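Side-chain contacts in carboxylic ester hydrolase (Aspergillus niger, PDB 7K4O), which probably hydrolyses ester bonds of tannins as a secreted serine esterase of the tannase family, here with gallic acid bound in its pocket: residues Y430-R435 with C515-R520; I437-Q442 with A448-E453. All coordinates share one frame; numbering follows the deposited sequence.

Contact 1: Y430-R435 with C515-R520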
ATOM      1  N   TYR A 430      -0.694  10.977  -7.128  1.00 21.73           N
ATOM      2  CA  TYR A 430       0.471  10.458  -7.881  1.00 21.63           C
ATOM      3  C   TYR A 430       0.096  10.218  -9.339  1.00 20.45           C
ATOM      4  O   TYR A 430       0.894  10.555 -10.235  1.00 20.82           O
ATOM      5  CB  TYR A 430       1.028   9.195  -7.242  1.00 20.62           C
ATOM      6  CG  TYR A 430       2.252   8.706  -7.967  1.00 21.70           C
ATOM      7  CD1 TYR A 430       3.435   9.448  -7.986  1.00 20.63           C
ATOM      8  CD2 TYR A 430       2.222   7.521  -8.706  1.00 22.05           C
ATOM      9  CE1 TYR A 430       4.551   9.029  -8.701  1.00 21.66           C
ATOM     10  CE2 TYR A 430       3.331   7.071  -9.395  1.00 20.99           C
ATOM     11  CZ  TYR A 430       4.492   7.821  -9.398  1.00 20.87           C
ATOM     12  OH  TYR A 430       5.555   7.360 -10.119  1.00 20.44           O
ATOM     13  N   TRP A 431      -1.074   9.628  -9.581  1.00 21.58           N
ATOM     14  CA  TRP A 431      -1.503   9.392 -10.979  1.00 21.30           C
ATOM     15  C   TRP A 431      -1.576  10.734 -11.702  1.00 20.94           C
ATOM     16  O   TRP A 431      -1.103  10.872 -12.854  1.00 21.46           O
ATOM     17  CB  TRP A 431      -2.829   8.630 -10.983  1.00 22.33           C
ATOM     18  CG  TRP A 431      -3.367   8.280 -12.335  1.00 22.05           C
ATOM     19  CD1 TRP A 431      -3.270   7.059 -12.952  1.00 23.48           C
ATOM     20  CD2 TRP A 431      -4.168   9.114 -13.194  1.00 22.20           C
ATOM     21  NE1 TRP A 431      -3.963   7.073 -14.138  1.00 22.20           N
ATOM     22  CE2 TRP A 431      -4.500   8.327 -14.325  1.00 22.48           C
ATOM     23  CE3 TRP A 431      -4.643  10.433 -13.139  1.00 23.66           C
ATOM     24  CZ2 TRP A 431      -5.289   8.820 -15.354  1.00 23.82           C
ATOM     25  CZ3 TRP A 431      -5.423  10.910 -14.164  1.00 24.63           C
ATOM     26  CH2 TRP A 431      -5.713  10.116 -15.268  1.00 25.46           C
ATOM     27  N   GLU A 432      -2.077  11.769 -11.038  1.00 21.52           N
ATOM     28  CA  GLU A 432      -2.133  13.097 -11.689  1.00 21.81           C
ATOM     29  C   GLU A 432      -0.742  13.702 -11.921  1.00 22.07           C
ATOM     30  O   GLU A 432      -0.552  14.382 -12.908  1.00 22.64           O
ATOM     31  CB  GLU A 432      -2.982  14.047 -10.835  1.00 22.81           C
ATOM     32  CG  GLU A 432      -4.449  13.662 -10.658  1.00 23.65           C
ATOM     33  CD  GLU A 432      -5.304  13.793 -11.908  1.00 23.96           C
ATOM     34  OE1 GLU A 432      -4.773  14.213 -12.932  1.00 26.10           O
ATOM     35  OE2 GLU A 432      -6.521  13.482 -11.804  1.00 26.01           O
ATOM     36  N   SER A 433       0.198  13.451 -11.012  1.00 22.38           N
ATOM     37  CA  SER A 433       1.602  13.899 -11.130  1.00 21.97           C
ATOM     38  C   SER A 433       2.189  13.266 -12.375  1.00 21.30           C
ATOM     39  O   SER A 433       2.844  13.969 -13.194  1.00 21.60           O
ATOM     40  CB  SER A 433       2.408  13.555  -9.900  1.00 20.85           C
ATOM     41  OG  SER A 433       1.984  14.401  -8.828  1.00 22.24           O
ATOM     42  N   VAL A 434       2.021  11.953 -12.509  1.00 21.25           N
ATOM     43  CA  VAL A 434       2.570  11.218 -13.668  1.00 22.37           C
ATOM     44  C   VAL A 434       1.936  11.753 -14.955  1.00 21.36           C
ATOM     45  O   VAL A 434       2.662  12.039 -15.951  1.00 21.82           O
ATOM     46  CB  VAL A 434       2.377   9.702 -13.509  1.00 23.16           C
ATOM     47  CG1 VAL A 434       2.837   8.959 -14.752  1.00 22.47           C
ATOM     48  CG2 VAL A 434       3.139   9.178 -12.321  1.00 22.70           C
ATOM     49  N   ARG A 435       0.631  11.899 -14.939  1.00 22.39           N
ATOM     50  CA  ARG A 435      -0.116  12.395 -16.113  1.00 23.81           C
ATOM     51  C   ARG A 435       0.485  13.731 -16.559  1.00 25.05           C
ATOM     52  O   ARG A 435       0.817  13.903 -17.765  1.00 23.10           O
ATOM     53  CB  ARG A 435      -1.625  12.478 -15.851  1.00 23.68           C
ATOM     54  CG  ARG A 435      -2.410  13.035 -17.046  1.00 23.77           C
ATOM     55  CD  ARG A 435      -3.867  13.312 -16.709  1.00 25.67           C
ATOM     56  NE  ARG A 435      -3.915  14.293 -15.640  1.00 26.01           N
ATOM     57  CZ  ARG A 435      -3.685  15.600 -15.781  1.00 26.36           C
ATOM     58  NH1 ARG A 435      -3.372  16.130 -16.941  1.00 28.59           N
ATOM     59  NH2 ARG A 435      -3.748  16.384 -14.705  1.00 28.52           N
ATOM     60  N   CYS A 515     -14.701   1.186 -11.299  1.00 24.15           N
ATOM     61  CA  CYS A 515     -14.440   2.248 -12.292  1.00 26.36           C
ATOM     62  C   CYS A 515     -12.970   2.694 -12.226  1.00 25.25           C
ATOM     63  O   CYS A 515     -12.405   2.756 -11.108  1.00 27.20           O
ATOM     64  CB  CYS A 515     -15.333   3.468 -12.050  1.00 32.00           C
ATOM     65  SG  CYS A 515     -17.093   3.062 -12.254  0.91 34.51           S
ATOM     66  N   ALA A 516     -12.394   2.949 -13.382  1.00 26.28           N
ATOM     67  CA  ALA A 516     -11.030   3.474 -13.563  1.00 25.25           C
ATOM     68  C   ALA A 516     -11.093   4.983 -13.465  1.00 24.60           C
ATOM     69  O   ALA A 516     -11.859   5.627 -14.208  1.00 25.81           O
ATOM     70  CB  ALA A 516     -10.456   3.080 -14.895  1.00 26.58           C
ATOM     71  N   TRP A 517     -10.273   5.528 -12.582  1.00 24.13           N
ATOM     72  CA  TRP A 517     -10.035   6.983 -12.488  1.00 26.18           C
ATOM     73  C   TRP A 517      -9.796   7.522 -13.876  1.00 24.37           C
ATOM     74  O   TRP A 517      -9.079   6.922 -14.671  1.00 25.43           O
ATOM     75  CB  TRP A 517      -8.814   7.247 -11.568  1.00 24.86           C
ATOM     76  CG  TRP A 517      -8.535   8.702 -11.370  1.00 23.79           C
ATOM     77  CD1 TRP A 517      -7.635   9.470 -12.026  1.00 24.58           C
ATOM     78  CD2 TRP A 517      -9.285   9.597 -10.520  1.00 24.18           C
ATOM     79  NE1 TRP A 517      -7.755  10.782 -11.630  1.00 24.49           N
ATOM     80  CE2 TRP A 517      -8.774  10.883 -10.731  1.00 23.92           C
ATOM     81  CE3 TRP A 517     -10.385   9.431  -9.671  1.00 25.06           C
ATOM     82  CZ2 TRP A 517      -9.305  12.009 -10.098  1.00 25.79           C
ATOM     83  CZ3 TRP A 517     -10.885  10.539  -9.005  1.00 25.91           C
ATOM     84  CH2 TRP A 517     -10.365  11.802  -9.251  1.00 25.95           C
ATOM     85  N   PRO A 518     -10.305   8.708 -14.265  1.00 23.94           N
ATOM     86  CA  PRO A 518     -11.078   9.634 -13.417  1.00 26.08           C
ATOM     87  C   PRO A 518     -12.602   9.490 -13.434  1.00 28.29           C
ATOM     88  O   PRO A 518     -13.288  10.367 -12.897  1.00 28.22           O
ATOM     89  CB  PRO A 518     -10.722  10.977 -14.060  1.00 25.14           C
ATOM     90  CG  PRO A 518     -10.613  10.665 -15.527  1.00 27.69           C
ATOM     91  CD  PRO A 518      -9.996   9.283 -15.564  1.00 25.86           C
ATOM     92  N   LEU A 519     -13.090   8.368 -13.952  1.00 27.74           N
ATOM     93  CA  LEU A 519     -14.528   8.059 -13.872  1.00 28.18           C
ATOM     94  C   LEU A 519     -14.853   7.665 -12.437  1.00 31.35           C
ATOM     95  O   LEU A 519     -13.989   7.142 -11.688  1.00 26.76           O
ATOM     96  CB  LEU A 519     -14.863   6.936 -14.872  1.00 28.29           C
ATOM     97  CG  LEU A 519     -14.530   7.250 -16.334  1.00 29.27           C
ATOM     98  CD1 LEU A 519     -14.790   6.022 -17.199  1.00 31.38           C
ATOM     99  CD2 LEU A 519     -15.346   8.438 -16.837  1.00 33.03           C
ATOM    100  N   ARG A 520     -16.106   7.884 -12.031  1.00 28.65           N
ATOM    101  CA  ARG A 520     -16.614   7.468 -10.707  1.00 26.79           C
ATOM    102  C   ARG A 520     -17.848   6.580 -10.879  1.00 29.72           C
ATOM    103  O   ARG A 520     -18.557   6.728 -11.891  1.00 31.08           O
ATOM    104  CB  ARG A 520     -17.057   8.661  -9.844  1.00 26.61           C
ATOM    105  CG  ARG A 520     -16.099   9.821  -9.703  1.00 30.25           C
ATOM    106  CD  ARG A 520     -14.718   9.443  -9.237  1.00 27.80           C
ATOM    107  NE  ARG A 520     -14.672   8.728  -7.984  1.00 28.92           N
ATOM    108  CZ  ARG A 520     -14.000   7.570  -7.808  1.00 30.69           C
ATOM    109  NH1 ARG A 520     -13.356   6.991  -8.822  1.00 30.94           N
ATOM    110  NH2 ARG A 520     -13.980   7.017  -6.631  1.00 31.09           N
TER
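Trp517 sets the pyrrole edge of its indole on one face of the Trp431 ring, forming a T-shaped (edge-to-face) pair. The planes stand 81° apart, and 4.6 Å separates the centroid of the Trp431 six-membered ring from that of the Trp517 five-membered ring. The touch lies near the rim of that face: Trp517 CD1 is 3.3 Å from Trp431 CE3, and Trp517 NE1 is 3.4 Å from Trp431 CZ3. The same indole edge also makes a polar bond. Trp517 NE1 donates to Glu432 OE2 at 3.0 Å with an N-H...O angle of 151°; the acceptor lies nearly in the indole plane, whereas the N-H comes from above the carboxylate plane. The Glu432 chain bends at its second torsion (chi2 -70°), which brings the carboxylate round to this edge. Glu432 OE1 is gripped side-on by Arg435, whose NE lies 2.8 Å and NH2 3.0 Å from it. OE2 has a second partner in Tyr444 OH, so both oxygens of this buried carboxylate are engaged, and the salt bridge probably favours its ionised form. On the Trp517 side, the residue following a cis peptide, Pro518, lays CB over one face of the Trp517 indole, 3.8 Å above its plane, while its CD approaches Trp431 CH2 obliquely. The contact joins the loop between strands 511-514 and 520-524 to helix 425-438. Helix 444-452 contributes Tyr444 beside Trp517, and edge strand 455-460 of the main sheet receives Trp431 through its NE1 bond to Tyr455 O and packing on Leu457.

Contact 2: I437-Q442 with A448-E453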
ATOM      1  N   ILE A 437       3.361  15.240 -15.845  1.00 23.99           N
ATOM      2  CA  ILE A 437       4.788  15.253 -16.224  1.00 22.69           C
ATOM      3  C   ILE A 437       5.003  14.549 -17.553  1.00 24.33           C
ATOM      4  O   ILE A 437       5.847  15.024 -18.367  1.00 24.76           O
ATOM      5  CB  ILE A 437       5.624  14.627 -15.078  1.00 23.60           C
ATOM      6  CG1 ILE A 437       5.667  15.572 -13.873  1.00 24.76           C
ATOM      7  CG2 ILE A 437       7.002  14.224 -15.545  1.00 25.52           C
ATOM      8  CD1 ILE A 437       6.559  16.755 -14.071  1.00 28.18           C
ATOM      9  N   MET A 438       4.307  13.450 -17.788  1.00 23.50           N
ATOM     10  CA  MET A 438       4.592  12.627 -18.971  1.00 24.23           C
ATOM     11  C   MET A 438       3.814  13.131 -20.183  1.00 26.10           C
ATOM     12  O   MET A 438       4.262  12.840 -21.276  1.00 26.68           O
ATOM     13  CB  MET A 438       4.280  11.179 -18.682  1.00 25.53           C
ATOM     14  CG  MET A 438       5.337  10.612 -17.733  1.00 27.35           C
ATOM     15  SD  MET A 438       5.183   8.870 -17.537  1.00 27.62           S
ATOM     16  CE  MET A 438       5.754   8.342 -19.173  1.00 25.93           C
ATOM     17  N   TYR A 439       2.707  13.828 -19.988  1.00 26.15           N
ATOM     18  CA  TYR A 439       1.879  14.305 -21.130  1.00 27.88           C
ATOM     19  C   TYR A 439       1.612  15.797 -20.972  1.00 28.09           C
ATOM     20  O   TYR A 439       0.467  16.209 -20.812  1.00 28.48           O
ATOM     21  CB  TYR A 439       0.591  13.490 -21.174  1.00 25.01           C
ATOM     22  CG  TYR A 439       0.851  12.019 -21.310  1.00 23.67           C
ATOM     23  CD1 TYR A 439       1.323  11.497 -22.506  1.00 27.79           C
ATOM     24  CD2 TYR A 439       0.697  11.160 -20.238  1.00 25.35           C
ATOM     25  CE1 TYR A 439       1.636  10.143 -22.638  1.00 26.58           C
ATOM     26  CE2 TYR A 439       0.992   9.804 -20.362  1.00 24.15           C
ATOM     27  CZ  TYR A 439       1.471   9.305 -21.556  1.00 25.68           C
ATOM     28  OH  TYR A 439       1.745   7.944 -21.677  1.00 27.43           O
ATOM     29  N   PRO A 440       2.662  16.618 -20.935  1.00 29.01           N
ATOM     30  CA  PRO A 440       2.491  18.022 -20.536  1.00 33.54           C
ATOM     31  C   PRO A 440       1.796  18.931 -21.549  1.00 39.56           C
ATOM     32  O   PRO A 440       1.387  20.033 -21.161  1.00 43.59           O
ATOM     33  CB  PRO A 440       3.919  18.543 -20.408  1.00 33.67           C
ATOM     34  CG  PRO A 440       4.739  17.635 -21.287  1.00 32.50           C
ATOM     35  CD  PRO A 440       4.055  16.280 -21.246  1.00 29.53           C
ATOM     36  N   ASN A 441       1.696  18.535 -22.806  1.00 36.58           N
ATOM     37  CA  ASN A 441       1.151  19.563 -23.745  1.00 51.02           C
ATOM     38  C   ASN A 441      -0.250  19.160 -24.216  1.00 47.86           C
ATOM     39  O   ASN A 441      -0.651  19.617 -25.288  1.00 40.66           O
ATOM     40  CB  ASN A 441       2.142  19.833 -24.875  1.00 53.99           C
ATOM     41  CG  ASN A 441       3.442  20.388 -24.337  1.00 59.66           C
ATOM     42  OD1 ASN A 441       4.509  19.868 -24.666  1.00 64.88           O
ATOM     43  ND2 ASN A 441       3.362  21.422 -23.507  1.00 52.92           N
ATOM     44  N   GLN A 442      -0.967  18.380 -23.410  1.00 43.43           N
ATOM     45  CA  GLN A 442      -2.301  17.870 -23.750  1.00 39.37           C
ATOM     46  C   GLN A 442      -3.293  18.335 -22.694  1.00 38.77           C
ATOM     47  O   GLN A 442      -2.923  18.512 -21.515  1.00 38.96           O
ATOM     48  CB  GLN A 442      -2.203  16.351 -23.865  1.00 41.25           C
ATOM     49  CG  GLN A 442      -1.267  15.927 -24.981  1.00 42.92           C
ATOM     50  CD  GLN A 442      -0.982  14.444 -24.941  1.00 42.89           C
ATOM     51  OE1 GLN A 442       0.165  14.032 -24.904  1.00 44.38           O
ATOM     52  NE2 GLN A 442      -2.021  13.630 -25.020  1.00 46.83           N
ATOM     53  N   ALA A 448      -5.180  12.050 -19.873  1.00 23.60           N
ATOM     54  CA  ALA A 448      -5.742  10.967 -19.056  1.00 24.85           C
ATOM     55  C   ALA A 448      -5.855   9.696 -19.911  1.00 25.74           C
ATOM     56  O   ALA A 448      -5.567   8.594 -19.437  1.00 23.49           O
ATOM     57  CB  ALA A 448      -7.066  11.351 -18.456  1.00 26.41           C
ATOM     58  N   GLU A 449      -6.350   9.826 -21.123  1.00 24.78           N
ATOM     59  CA  GLU A 449      -6.492   8.651 -22.018  1.00 25.00           C
ATOM     60  C   GLU A 449      -5.113   8.069 -22.295  1.00 25.94           C
ATOM     61  O   GLU A 449      -4.992   6.828 -22.310  1.00 24.29           O
ATOM     62  CB  GLU A 449      -7.153   9.064 -23.329  1.00 27.82           C
ATOM     63  CG  GLU A 449      -7.425   7.853 -24.232  1.00 26.71           C
ATOM     64  CD  GLU A 449      -6.237   7.307 -25.028  1.00 23.28           C
ATOM     65  OE1 GLU A 449      -5.345   8.132 -25.362  1.00 26.67           O
ATOM     66  OE2 GLU A 449      -6.232   6.060 -25.431  1.00 27.99           O
ATOM     67  N   ALA A 450      -4.118   8.900 -22.542  1.00 24.16           N
ATOM     68  CA  ALA A 450      -2.763   8.407 -22.872  1.00 24.51           C
ATOM     69  C   ALA A 450      -2.206   7.628 -21.667  1.00 22.93           C
ATOM     70  O   ALA A 450      -1.705   6.477 -21.845  1.00 22.29           O
ATOM     71  CB  ALA A 450      -1.862   9.534 -23.274  1.00 25.04           C
ATOM     72  N   LEU A 451      -2.360   8.169 -20.456  1.00 22.67           N
ATOM     73  CA  LEU A 451      -1.836   7.459 -19.261  1.00 21.47           C
ATOM     74  C   LEU A 451      -2.620   6.159 -18.998  1.00 22.51           C
ATOM     75  O   LEU A 451      -2.028   5.127 -18.617  1.00 23.31           O
ATOM     76  CB  LEU A 451      -1.913   8.377 -18.051  1.00 21.92           C
ATOM     77  CG  LEU A 451      -1.287   7.793 -16.770  1.00 22.02           C
ATOM     78  CD1 LEU A 451       0.159   7.372 -16.978  1.00 22.98           C
ATOM     79  CD2 LEU A 451      -1.353   8.830 -15.647  1.00 24.73           C
ATOM     80  N   ASN A 452      -3.936   6.195 -19.197  1.00 22.12           N
ATOM     81  CA  ASN A 452      -4.857   5.062 -18.968  1.00 23.14           C
ATOM     82  C   ASN A 452      -4.619   3.925 -19.972  1.00 20.51           C
ATOM     83  O   ASN A 452      -5.158   2.825 -19.732  1.00 23.53           O
ATOM     84  CB  ASN A 452      -6.328   5.518 -18.928  1.00 24.08           C
ATOM     85  CG  ASN A 452      -6.725   5.995 -17.542  1.00 26.72           C
ATOM     86  OD1 ASN A 452      -6.095   5.613 -16.547  1.00 26.09           O
ATOM     87  ND2 ASN A 452      -7.743   6.873 -17.447  1.00 24.97           N
ATOM     88  N   GLU A 453      -3.796   4.117 -20.964  1.00 22.04           N
ATOM     89  CA  GLU A 453      -3.370   2.964 -21.813  1.00 21.94           C
ATOM     90  C   GLU A 453      -2.478   2.007 -20.996  1.00 23.32           C
ATOM     91  O   GLU A 453      -2.342   0.828 -21.393  1.00 22.56           O
ATOM     92  CB  GLU A 453      -2.552   3.442 -23.002  1.00 24.26           C
ATOM     93  CG  GLU A 453      -3.326   4.239 -24.069  1.00 26.84           C
ATOM     94  CD  GLU A 453      -2.455   4.753 -25.197  1.00 31.18           C
ATOM     95  OE1 GLU A 453      -2.956   5.509 -26.043  1.00 30.89           O
ATOM     96  OE2 GLU A 453      -1.244   4.464 -25.204  1.00 34.56           O
TER
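Tyr439 lays its ring across Ala450 where two consecutive helices, 425-438 and 444-452, are linked by a short connection in this alpha/beta-hydrolase-type fold. Just before it, Met438 is the last residue of the first helix. Its CB covers the ring of Tyr439 on the side away from Ala450, 3.8 Å above the plane and offset toward the rim. Tyr439 is the first residue to leave helical backbone angles, and it begins a type I beta turn that runs to Gln442. With CG anti to its own carbonyl carbon (chi1 -58°), the ring reaches the second helix. There Ala450 CB sits over the ring face in a CH-pi contact, 3.7 Å from the centroid of the Tyr439 ring and only 15° from the ring normal. The aromatic ring is therefore held between Met438 CB and Ala450 CB on opposite faces. Tyr439 CE2 lies 3.7 Å from Leu451 N and 4.0 Å from Leu451 CB. No hydrogen bond crosses between 437-442 and 448-453, so dispersion and ring-face packing carry the contact. The phenol finds its polar partner beyond them, in Trp454 NE1. Further along the turn, Gln442 contributes at the margin: its NE2 is hydrogen-bonded to Ser446 OG, near the start of the second helix, and comes to 4.5 Å from Ala450 CB. Close by, two acidic side chains four residues apart serve a metal site, with Glu449 OE2 and Glu453 OE1 both ligands of a bound zinc ion.

From the N terminus, the chain first supplies 430-435 on helix 425-438, then 437-442 where that helix gives way to a turn. Contact 2 closes the shorter loop, returning after five residues to 448-453 on helix 444-452. Contact 1 closes a far longer one, with 79 residues before 515-520, and encloses contact 2 entirely; the two do not cross. Their centres lie 10 Å apart, and the packing is continuous: Trp431 CE2 is 3.5 Å from Leu451 CD2, and Asn452 ND2 probably donates to Trp517 O at 3.1 Å. Together they tie the helix pair to the late-chain loop beside strand 455-460.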